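PDB 4P52: homoserine kinase from Cytophaga hutchinsonii, which catalyses the ATP-dependent phosphorylation of L-homoserine to O-phospho-L-homoserine, a step on the way to threonine, as a member of the GHMP kinase family. Local coordinates for residues I27-A33 against P52-L58; I91-L95 against I132-L136. All coordinates share one frame; numbering follows the deposited sequence.

In the fold
Contact 1 pairs two antiparallel strands of the mixed sheet, and contact 2 joins the two helices 86-98 and 120-135. Their centres lie about 15 Å apart, and the two contacts touch. Leu-58 and Ile-27, paired with each other in contact 1, make the link. Leu-58 CD1 is 3.5 Å from Ile-132 N, and Leu-58 CD2 is 3.9 Å from Ile-91 CD1. Ile-27 packs on helix 120-135, with its CG2 3.8 Å from Leu-135 CB. The sheet face bearing Ile-27, Val-29, Val-56 and Leu-58 is therefore the floor for helix 120-135. In GHMP kinases the glycine-rich phosphate-binding loop precedes such a helix, so the nucleotide probably binds nearer its start than contact 2.

Contact 1. Residues I27-A33 against P52-L58; sequences IKVFAPA and PGDEVLL
Residues 27-33 and 52-58 run antiparallel at 152°, 4.4 Å apart at their axes, joined by hydrogen-bonded pairs Ile-27 with Leu-58, Val-29 with Val-56 and Ala-31 with Asp-54. Ala-33 N adds a bond of 2.8 Å to Pro-52 O. On the face with Ile-27 and Leu-58 these two side chains run side by side, CG2 to CB. Helix 120-135 packs on this face through Val-29, Val-56 and Leu-58. This is the central sheet of the GHMP kinase N-terminal domain, and strand 103-110 lies on the far edge of strand 52-61. On the same face the buried Asp-54 carboxylate makes a salt bridge to Lys-110 and hydrogen bonds to Ser-124 OG and Lys-111 N. The other face carries Lys-28, Phe-30, Glu-55 and Leu-57. Lys-28 reaches over with its chain extended, and its NZ makes a salt bridge of 3.2 Å to Glu-55 OE1, in which the hydrogen bond is weak. Glu-55 CG meets the edge of the Phe-30 ring, 4.0 Å from CD2, with carboxylate and ring planes 74° apart. With CG anti to the backbone N (chi1 162°), the Phe-30 ring reaches Gly-53, its CE2 3.7 Å from Gly-53 CA. Lys-329 makes a cation-pi contact with this ring. A serine here would probably leave Glu-55 CG without the ring edge it meets and deprive Lys-329 of its aromatic partner.

Contact 2. Residues I91-L95 against I132-L136; sequences ILRYL and INQLL
Tyr-94 of helix 86-98 reaches across to Ile-132 and Asn-133 of helix 120-135, two helices of the GHMP kinase N-terminal domain that pack on its sheet. Its CB points at the other helix, and with CG anti to the backbone N (chi1 169°) the ring extends across to helix 120-135. CG and CD1 come first to Ile-132, whose CG2 sits over one ring face, 3.7 Å from CD1. This is a CH-pi contact, with the methyl 3.9 Å from the ring centroid and 20° off its normal. CE1 meets Ile-132 CG1 as well, and Leu-136 CD1 lies more distantly at the ring edge. Also at the ring edge, CE2 and CZ come near Asn-133 OD1. CZ carries the hydroxyl past Asn-133 CA to the amide, whose plane stands 77° from the ring. Asn-133 ND2 bonds to Met-140 O, which is likely to fix the amide's rotation, with OD1 toward the tyrosine. Beyond the ring, Ile-91 CG2 packs against Ile-132 CG1 at 4.0 Å. Leu-95 CD2 meets Leu-136 CD1 at 3.6 Å, their side chains crossing at about a right angle. The hydroxyl has two polar partners. It receives a bond from a water that also donates to Asn-133 O, and it donates from Tyr-94 OH to a lone pair of Asn-133 OD1 at 2.6 Å, in the carbonyl plane.

Contact 1. Residues I27-A33 against P52-L58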
# COMPACT_ATOMS: atom_id res chain seq x y z
N ILE A 27 16.79 -22.60 29.19
CA ILE A 27 16.66 -22.56 27.75
C ILE A 27 17.42 -21.36 27.22
O ILE A 27 17.51 -20.35 27.89
CB ILE A 27 15.18 -22.51 27.35
CG1 ILE A 27 15.00 -22.73 25.86
CG2 ILE A 27 14.56 -21.21 27.82
CD1 ILE A 27 13.56 -22.96 25.42
N LYS A 28 17.96 -21.46 26.01
CA LYS A 28 18.60 -20.34 25.39
C LYS A 28 17.93 -20.06 24.04
O LYS A 28 17.79 -20.96 23.21
CB LYS A 28 20.08 -20.65 25.23
CG LYS A 28 20.93 -19.42 25.02
CD LYS A 28 22.42 -19.72 25.11
CE LYS A 28 23.17 -18.39 25.04
NZ LYS A 28 24.61 -18.59 24.74
N VAL A 29 17.49 -18.82 23.83
CA VAL A 29 16.86 -18.48 22.56
C VAL A 29 17.60 -17.36 21.86
O VAL A 29 18.10 -16.42 22.50
CB VAL A 29 15.39 -18.06 22.73
CG1 VAL A 29 14.83 -17.60 21.40
CG2 VAL A 29 14.55 -19.21 23.27
N PHE A 30 17.66 -17.45 20.55
CA PHE A 30 18.23 -16.40 19.76
C PHE A 30 17.10 -15.72 18.98
O PHE A 30 16.22 -16.39 18.47
CB PHE A 30 19.28 -16.98 18.82
CG PHE A 30 19.63 -16.09 17.66
CD1 PHE A 30 18.83 -16.06 16.51
CD2 PHE A 30 20.77 -15.29 17.71
CE1 PHE A 30 19.15 -15.25 15.42
CE2 PHE A 30 21.11 -14.48 16.63
CZ PHE A 30 20.30 -14.46 15.47
N ALA A 31 17.12 -14.40 18.88
CA ALA A 31 16.09 -13.70 18.12
C ALA A 31 16.77 -12.73 17.16
O ALA A 31 17.72 -12.07 17.55
CB ALA A 31 15.11 -13.00 19.02
N PRO A 32 16.29 -12.66 15.91
CA PRO A 32 17.01 -11.93 14.88
C PRO A 32 16.81 -10.42 14.81
O PRO A 32 15.74 -9.89 15.18
CB PRO A 32 16.51 -12.60 13.59
CG PRO A 32 15.10 -12.95 13.90
CD PRO A 32 15.07 -13.29 15.37
N ALA A 33 17.84 -9.73 14.34
CA ALA A 33 17.69 -8.35 13.86
C ALA A 33 16.56 -8.26 12.81
O ALA A 33 16.27 -9.23 12.08
CB ALA A 33 19.01 -7.87 13.26
N PRO A 52 22.55 -9.64 12.57
CA PRO A 52 22.82 -10.28 13.85
C PRO A 52 21.52 -10.49 14.66
O PRO A 52 20.45 -10.65 14.06
CB PRO A 52 23.80 -9.31 14.51
CG PRO A 52 23.41 -7.97 13.98
CD PRO A 52 22.81 -8.19 12.60
N GLY A 53 21.61 -10.52 15.99
CA GLY A 53 20.45 -10.81 16.82
C GLY A 53 20.86 -10.79 18.28
O GLY A 53 22.00 -10.48 18.59
N ASP A 54 19.95 -11.13 19.18
CA ASP A 54 20.29 -11.24 20.57
C ASP A 54 20.01 -12.62 21.12
O ASP A 54 19.20 -13.35 20.56
CB ASP A 54 19.53 -10.21 21.35
CG ASP A 54 20.16 -8.84 21.25
OD1 ASP A 54 21.39 -8.80 21.00
OD2 ASP A 54 19.45 -7.83 21.39
N GLU A 55 20.67 -12.98 22.21
CA GLU A 55 20.43 -14.25 22.88
C GLU A 55 19.94 -14.05 24.30
O GLU A 55 20.46 -13.19 25.03
CB GLU A 55 21.69 -15.10 22.88
CG GLU A 55 22.15 -15.51 21.49
CD GLU A 55 23.46 -16.27 21.48
OE1 GLU A 55 24.14 -16.36 22.54
OE2 GLU A 55 23.82 -16.79 20.39
N VAL A 56 18.94 -14.83 24.70
CA VAL A 56 18.46 -14.82 26.07
C VAL A 56 18.51 -16.22 26.66
O VAL A 56 18.06 -17.17 26.02
CB VAL A 56 17.03 -14.26 26.17
CG1 VAL A 56 16.47 -14.36 27.58
CG2 VAL A 56 17.04 -12.79 25.76
N LEU A 57 19.08 -16.34 27.85
CA LEU A 57 19.09 -17.60 28.57
C LEU A 57 18.21 -17.44 29.80
O LEU A 57 18.35 -16.46 30.52
CB LEU A 57 20.52 -17.98 28.95
CG LEU A 57 20.72 -19.36 29.62
CD1 LEU A 57 22.09 -19.98 29.30
CD2 LEU A 57 20.53 -19.25 31.12
N LEU A 58 17.30 -18.38 30.05
CA LEU A 58 16.45 -18.35 31.23
C LEU A 58 16.70 -19.59 32.03
O LEU A 58 16.78 -20.66 31.43
CB LEU A 58 14.98 -18.34 30.84
CG LEU A 58 14.47 -17.23 29.93
CD1 LEU A 58 12.96 -17.28 29.97
CD2 LEU A 58 14.95 -15.86 30.36

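Contact 2. Residues I91-L95 against I132-L136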
# COMPACT_ATOMS: atom_id res chain seq x y z
N ILE A 91 8.47 -10.90 30.55
CA ILE A 91 8.37 -12.23 31.13
C ILE A 91 7.51 -12.17 32.38
O ILE A 91 6.68 -13.06 32.62
CB ILE A 91 9.77 -12.77 31.45
CG1 ILE A 91 10.55 -12.99 30.14
CG2 ILE A 91 9.70 -14.02 32.31
CD1 ILE A 91 12.00 -13.34 30.34
N LEU A 92 7.68 -11.12 33.18
CA LEU A 92 6.86 -10.95 34.38
C LEU A 92 5.37 -10.87 34.02
O LEU A 92 4.54 -11.48 34.70
CB LEU A 92 7.31 -9.75 35.20
CG LEU A 92 6.70 -9.58 36.61
CD1 LEU A 92 6.80 -10.82 37.52
CD2 LEU A 92 7.30 -8.34 37.27
N ARG A 93 5.06 -10.14 32.94
CA ARG A 93 3.67 -9.96 32.51
C ARG A 93 3.11 -11.25 32.00
O ARG A 93 1.94 -11.56 32.25
CB ARG A 93 3.53 -8.88 31.44
CG ARG A 93 3.82 -7.45 31.91
CD ARG A 93 2.93 -6.96 33.06
NE ARG A 93 1.51 -6.86 32.69
CZ ARG A 93 1.00 -5.96 31.86
NH1 ARG A 93 1.77 -5.06 31.26
NH2 ARG A 93 -0.30 -5.96 31.61
N TYR A 94 3.94 -12.03 31.32
CA TYR A 94 3.50 -13.29 30.78
C TYR A 94 3.10 -14.19 31.96
O TYR A 94 1.96 -14.69 32.01
CB TYR A 94 4.60 -13.90 29.91
CG TYR A 94 4.40 -15.34 29.47
CD1 TYR A 94 4.79 -16.39 30.30
CD2 TYR A 94 3.88 -15.66 28.22
CE1 TYR A 94 4.65 -17.71 29.91
CE2 TYR A 94 3.72 -16.99 27.82
CZ TYR A 94 4.11 -18.01 28.67
OH TYR A 94 3.97 -19.34 28.31
N LEU A 95 4.01 -14.36 32.91
CA LEU A 95 3.75 -15.14 34.12
C LEU A 95 2.51 -14.65 34.84
O LEU A 95 1.68 -15.46 35.25
CB LEU A 95 4.96 -15.12 35.06
CG LEU A 95 6.26 -15.70 34.49
CD1 LEU A 95 7.43 -15.45 35.44
CD2 LEU A 95 6.14 -17.18 34.16
N ILE A 132 10.47 -17.99 27.57
CA ILE A 132 9.66 -18.35 28.74
C ILE A 132 8.52 -19.27 28.34
O ILE A 132 8.19 -20.24 29.05
CB ILE A 132 9.15 -17.11 29.53
CG1 ILE A 132 8.55 -17.52 30.88
CG2 ILE A 132 8.12 -16.30 28.76
CD1 ILE A 132 9.56 -18.13 31.84
N ASN A 133 7.97 -19.01 27.16
CA ASN A 133 6.86 -19.81 26.67
C ASN A 133 7.27 -21.25 26.37
O ASN A 133 6.58 -22.20 26.74
CB ASN A 133 6.23 -19.14 25.45
CG ASN A 133 4.94 -19.81 25.02
OD1 ASN A 133 4.00 -19.96 25.82
ND2 ASN A 133 4.88 -20.19 23.74
N GLN A 134 8.40 -21.42 25.71
CA GLN A 134 8.82 -22.76 25.44
C GLN A 134 9.26 -23.48 26.71
O GLN A 134 8.85 -24.59 26.96
CB GLN A 134 9.88 -22.82 24.35
CG GLN A 134 10.16 -24.28 23.97
CD GLN A 134 10.76 -24.44 22.59
OE1 GLN A 134 10.39 -23.72 21.66
NE2 GLN A 134 11.70 -25.40 22.45
N LEU A 135 10.07 -22.81 27.53
CA LEU A 135 10.55 -23.39 28.79
C LEU A 135 9.44 -23.90 29.72
O LEU A 135 9.61 -24.92 30.38
CB LEU A 135 11.43 -22.38 29.53
CG LEU A 135 12.06 -22.84 30.86
CD1 LEU A 135 13.21 -23.82 30.65
CD2 LEU A 135 12.57 -21.62 31.60
N LEU A 136 8.32 -23.19 29.79
CA LEU A 136 7.23 -23.62 30.67
C LEU A 136 6.23 -24.51 29.96
O LEU A 136 5.10 -24.64 30.39
CB LEU A 136 6.51 -22.40 31.26
CG LEU A 136 7.32 -21.49 32.19
CD1 LEU A 136 6.41 -20.48 32.84
CD2 LEU A 136 8.03 -22.29 33.29
O HOH W 1 4.56 -22.00 28.46